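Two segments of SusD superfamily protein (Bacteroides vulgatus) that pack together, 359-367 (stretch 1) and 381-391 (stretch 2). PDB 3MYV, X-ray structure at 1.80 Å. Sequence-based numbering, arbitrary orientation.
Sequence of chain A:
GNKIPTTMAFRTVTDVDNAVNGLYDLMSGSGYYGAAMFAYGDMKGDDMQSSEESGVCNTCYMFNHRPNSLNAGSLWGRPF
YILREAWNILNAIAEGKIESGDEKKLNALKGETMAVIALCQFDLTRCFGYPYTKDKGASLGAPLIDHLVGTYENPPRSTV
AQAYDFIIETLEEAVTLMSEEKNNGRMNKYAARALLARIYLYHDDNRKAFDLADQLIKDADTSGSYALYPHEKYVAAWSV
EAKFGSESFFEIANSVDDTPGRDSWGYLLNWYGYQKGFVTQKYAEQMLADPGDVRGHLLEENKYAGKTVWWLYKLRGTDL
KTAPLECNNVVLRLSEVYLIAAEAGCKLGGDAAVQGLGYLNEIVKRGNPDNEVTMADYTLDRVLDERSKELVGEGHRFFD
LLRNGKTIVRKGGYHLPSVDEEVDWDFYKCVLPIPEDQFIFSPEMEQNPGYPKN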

# COMPACT_ATOMS: atom_id res chain seq x y z
N TYR A 359 5.91 3.79 -21.02
CA TYR A 359 5.80 2.97 -19.81
C TYR A 359 4.40 2.37 -19.62
O TYR A 359 4.26 1.19 -19.23
CB TYR A 359 6.23 3.77 -18.59
CG TYR A 359 7.70 4.08 -18.55
CD1 TYR A 359 8.66 3.10 -18.80
CD2 TYR A 359 8.16 5.34 -18.21
CE1 TYR A 359 10.00 3.39 -18.74
CE2 TYR A 359 9.48 5.64 -18.15
CZ TYR A 359 10.41 4.66 -18.40
OH TYR A 359 11.76 4.95 -18.33
N LEU A 360 3.36 3.16 -19.90
CA LEU A 360 1.99 2.67 -19.81
C LEU A 360 1.85 1.47 -20.73
O LEU A 360 1.37 0.45 -20.29
CB LEU A 360 0.98 3.76 -20.15
CG LEU A 360 -0.50 3.32 -20.11
CD1 LEU A 360 -0.89 2.83 -18.65
CD2 LEU A 360 -1.37 4.41 -20.64
N ASN A 361 2.31 1.59 -21.99
CA ASN A 361 2.20 0.52 -22.97
C ASN A 361 2.95 -0.73 -22.58
O ASN A 361 2.51 -1.84 -22.87
CB ASN A 361 2.61 0.96 -24.38
CG ASN A 361 1.46 1.59 -25.12
OD1 ASN A 361 0.64 0.89 -25.71
ND2 ASN A 361 1.35 2.93 -25.04
N GLU A 362 4.08 -0.56 -21.92
CA GLU A 362 4.80 -1.75 -21.44
C GLU A 362 3.93 -2.60 -20.54
O GLU A 362 3.95 -3.85 -20.64
CB GLU A 362 6.05 -1.35 -20.69
CG GLU A 362 7.00 -2.51 -20.54
CD GLU A 362 7.88 -2.67 -21.75
OE1 GLU A 362 8.43 -1.65 -22.20
OE2 GLU A 362 8.05 -3.83 -22.22
N ILE A 363 3.14 -1.96 -19.68
CA ILE A 363 2.28 -2.69 -18.75
C ILE A 363 1.04 -3.23 -19.48
O ILE A 363 0.59 -4.37 -19.25
CB ILE A 363 1.87 -1.80 -17.55
CG1 ILE A 363 3.13 -1.37 -16.77
CG2 ILE A 363 0.82 -2.51 -16.65
CD1 ILE A 363 3.98 -2.52 -16.18
N VAL A 364 0.48 -2.41 -20.37
CA VAL A 364 -0.69 -2.81 -21.15
C VAL A 364 -0.39 -4.05 -21.96
O VAL A 364 -1.17 -5.00 -21.98
CB VAL A 364 -1.18 -1.65 -22.02
CG1 VAL A 364 -2.22 -2.11 -23.08
CG2 VAL A 364 -1.75 -0.55 -21.08
N LYS A 365 0.76 -4.04 -22.63
CA LYS A 365 1.13 -5.11 -23.54
C LYS A 365 1.61 -6.35 -22.82
O LYS A 365 1.48 -7.46 -23.34
CB LYS A 365 2.18 -4.62 -24.54
CG LYS A 365 1.60 -3.58 -25.47
CD LYS A 365 2.66 -2.94 -26.40
CE LYS A 365 1.99 -1.92 -27.32
NZ LYS A 365 2.99 -1.27 -28.24
N ARG A 366 2.20 -6.19 -21.63
CA ARG A 366 2.53 -7.36 -20.83
C ARG A 366 1.23 -8.06 -20.43
O ARG A 366 1.17 -9.28 -20.40
CB ARG A 366 3.33 -6.99 -19.57
CG ARG A 366 3.88 -8.20 -18.79
CD ARG A 366 2.90 -8.73 -17.76
NE ARG A 366 2.48 -7.70 -16.80
CZ ARG A 366 3.21 -7.24 -15.78
NH1 ARG A 366 4.43 -7.73 -15.51
NH2 ARG A 366 2.70 -6.30 -14.98
N GLY A 367 0.20 -7.29 -20.11
CA GLY A 367 -1.11 -7.85 -19.79
C GLY A 367 -1.72 -8.60 -20.97
O GLY A 367 -2.14 -9.75 -20.81
N ASP A 381 -7.84 8.88 -16.69
CA ASP A 381 -8.75 7.74 -16.46
C ASP A 381 -8.20 6.44 -17.04
O ASP A 381 -8.35 5.37 -16.46
CB ASP A 381 -10.16 8.00 -17.03
CG ASP A 381 -10.99 8.94 -16.16
OD1 ASP A 381 -10.60 9.23 -15.02
OD2 ASP A 381 -12.02 9.44 -16.64
N ARG A 382 -7.54 6.54 -18.18
CA ARG A 382 -6.97 5.37 -18.80
C ARG A 382 -5.83 4.80 -17.96
O ARG A 382 -5.69 3.58 -17.86
CB ARG A 382 -6.47 5.66 -20.24
CG ARG A 382 -5.91 4.44 -20.95
CD ARG A 382 -6.99 3.35 -21.12
NE ARG A 382 -6.48 2.11 -21.73
CZ ARG A 382 -5.86 1.12 -21.09
NH1 ARG A 382 -5.59 1.18 -19.79
NH2 ARG A 382 -5.48 0.04 -21.78
N VAL A 383 -5.03 5.66 -17.36
CA VAL A 383 -3.96 5.19 -16.48
C VAL A 383 -4.57 4.62 -15.20
O VAL A 383 -4.14 3.58 -14.71
CB VAL A 383 -2.95 6.30 -16.13
CG1 VAL A 383 -1.86 5.76 -15.19
CG2 VAL A 383 -2.34 6.90 -17.43
N LEU A 384 -5.62 5.24 -14.68
CA LEU A 384 -6.25 4.71 -13.46
C LEU A 384 -6.92 3.38 -13.74
O LEU A 384 -6.88 2.51 -12.86
CB LEU A 384 -7.24 5.68 -12.84
CG LEU A 384 -6.65 7.05 -12.42
CD1 LEU A 384 -7.76 7.97 -11.91
CD2 LEU A 384 -5.59 6.89 -11.38
N ASP A 385 -7.53 3.20 -14.92
CA ASP A 385 -8.08 1.89 -15.33
C ASP A 385 -6.96 0.85 -15.40
O ASP A 385 -7.17 -0.30 -15.05
CB ASP A 385 -8.79 1.95 -16.68
CG ASP A 385 -10.12 2.70 -16.63
OD1 ASP A 385 -10.70 2.90 -15.54
OD2 ASP A 385 -10.61 3.06 -17.71
N GLU A 386 -5.77 1.24 -15.84
CA GLU A 386 -4.64 0.30 -15.88
C GLU A 386 -4.22 -0.10 -14.47
O GLU A 386 -3.95 -1.28 -14.19
CB GLU A 386 -3.46 0.82 -16.70
CG GLU A 386 -2.50 -0.29 -17.19
CD GLU A 386 -3.19 -1.33 -18.05
OE1 GLU A 386 -4.21 -1.02 -18.70
OE2 GLU A 386 -2.68 -2.46 -18.11
N ARG A 387 -4.19 0.88 -13.56
CA ARG A 387 -3.94 0.62 -12.15
C ARG A 387 -4.98 -0.33 -11.57
O ARG A 387 -4.62 -1.24 -10.83
CB ARG A 387 -3.95 1.90 -11.32
CG ARG A 387 -2.74 2.80 -11.48
CD ARG A 387 -2.98 4.12 -10.74
NE ARG A 387 -1.74 4.85 -10.50
CZ ARG A 387 -0.86 4.57 -9.53
NH1 ARG A 387 -1.08 3.57 -8.66
NH2 ARG A 387 0.24 5.29 -9.42
N SER A 388 -6.26 -0.11 -11.89
CA SER A 388 -7.32 -1.01 -11.46
C SER A 388 -7.00 -2.47 -11.82
O SER A 388 -7.08 -3.37 -10.99
CB SER A 388 -8.63 -0.61 -12.12
OG SER A 388 -9.62 -1.56 -11.88
N LYS A 389 -6.66 -2.67 -13.10
CA LYS A 389 -6.35 -4.00 -13.64
C LYS A 389 -5.15 -4.63 -12.96
O LYS A 389 -5.18 -5.79 -12.54
CB LYS A 389 -6.05 -3.91 -15.14
CG LYS A 389 -7.25 -3.58 -16.05
CD LYS A 389 -6.85 -3.53 -17.51
CE LYS A 389 -7.95 -2.87 -18.37
NZ LYS A 389 -7.82 -3.10 -19.85
N GLU A 390 -4.09 -3.84 -12.85
CA GLU A 390 -2.80 -4.35 -12.42
C GLU A 390 -2.70 -4.58 -10.91
O GLU A 390 -2.06 -5.52 -10.48
CB GLU A 390 -1.70 -3.37 -12.82
CG GLU A 390 -0.28 -3.87 -12.53
CD GLU A 390 0.06 -5.15 -13.27
OE1 GLU A 390 -0.19 -5.23 -14.51
OE2 GLU A 390 0.60 -6.10 -12.62
N LEU A 391 -3.30 -3.69 -10.12
CA LEU A 391 -2.98 -3.62 -8.68
C LEU A 391 -4.14 -4.09 -7.79
O LEU A 391 -4.09 -3.89 -6.57
CB LEU A 391 -2.55 -2.18 -8.32
CG LEU A 391 -1.29 -1.66 -9.02
CD1 LEU A 391 -1.06 -0.15 -8.74
CD2 LEU A 391 -0.07 -2.45 -8.59
O HOH W 1 0.11 -6.08 -17.14

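Two helices pack here through a small, mixed contact, in which a few aliphatic side chains of stretch 1 lie against the carbon and carboxylate atoms of stretch 2 and a buried salt bridge, reinforced by a water, joins them at the C-terminal end. The helices run in broadly the same direction, with 42° between their axes and a closest approach of 11.0 Å, and together they bury 359 Å². Leu360 sits across from Val383 and Val364 across from Glu386, the CA atoms of each pair lying 7.3 Å apart.

Leu360 provides the most apolar part of the contact. It points toward stretch 2 in the t, p rotamer. Leu360 CD2 lies 4.2 Å from Val383 CG2, while Leu360 CD1 lies 3.8 Å from Glu386 CB and also borders the valine. The branched end of Leu360 suits this place, covering both a valine methyl and the aliphatic base of a glutamate.

One turn on, the packing centres on Glu386, which points toward stretch 1. Val364 CG2 approaches Glu386 CD at 3.4 Å and Arg382 NH2 at 3.8 Å, while Ile363 CG2 lies 3.8 Å from Glu386 OE2. The carboxylate is buried but not left without partners. Within its own helix, Arg382 NH1 donates a hydrogen bond to Glu386 OE1 at 2.8 Å with a nearly straight angle of 173°, forming a salt bridge between residues one turn apart, and OE2 is hydrogen-bonded elsewhere in the structure. The charges are thus paired where the uncharged valine and isoleucine side chains, which offer no polar partner, rest against them.

The direct polar link between the helices is made by Arg366 and Glu390. The CA-to-CB bond of Arg366 points sideways, but chi2 and chi3, both m, bend the long side chain so that its end comes nearer to stretch 2. There Arg366 NH2 donates a hydrogen bond to Glu390 OE1 at 3.1 Å and 153°, as part of a salt bridge, with the oxygen at the guanidinium edge, near its plane. Glu390 points toward stretch 1, and its OE1 also lies 3.6 Å from Ile363 CG2.

Water 1 ties this end together further. It accepts a hydrogen bond from Arg366 NE at 2.9 Å and donates to Ile363 O and to Glu390 OE1, each at 2.8 Å. The backbone of stretch 1 is thereby connected to the same carboxylate oxygen that receives Arg366 NH2, so the arginine reaches Glu390 both directly and through the water.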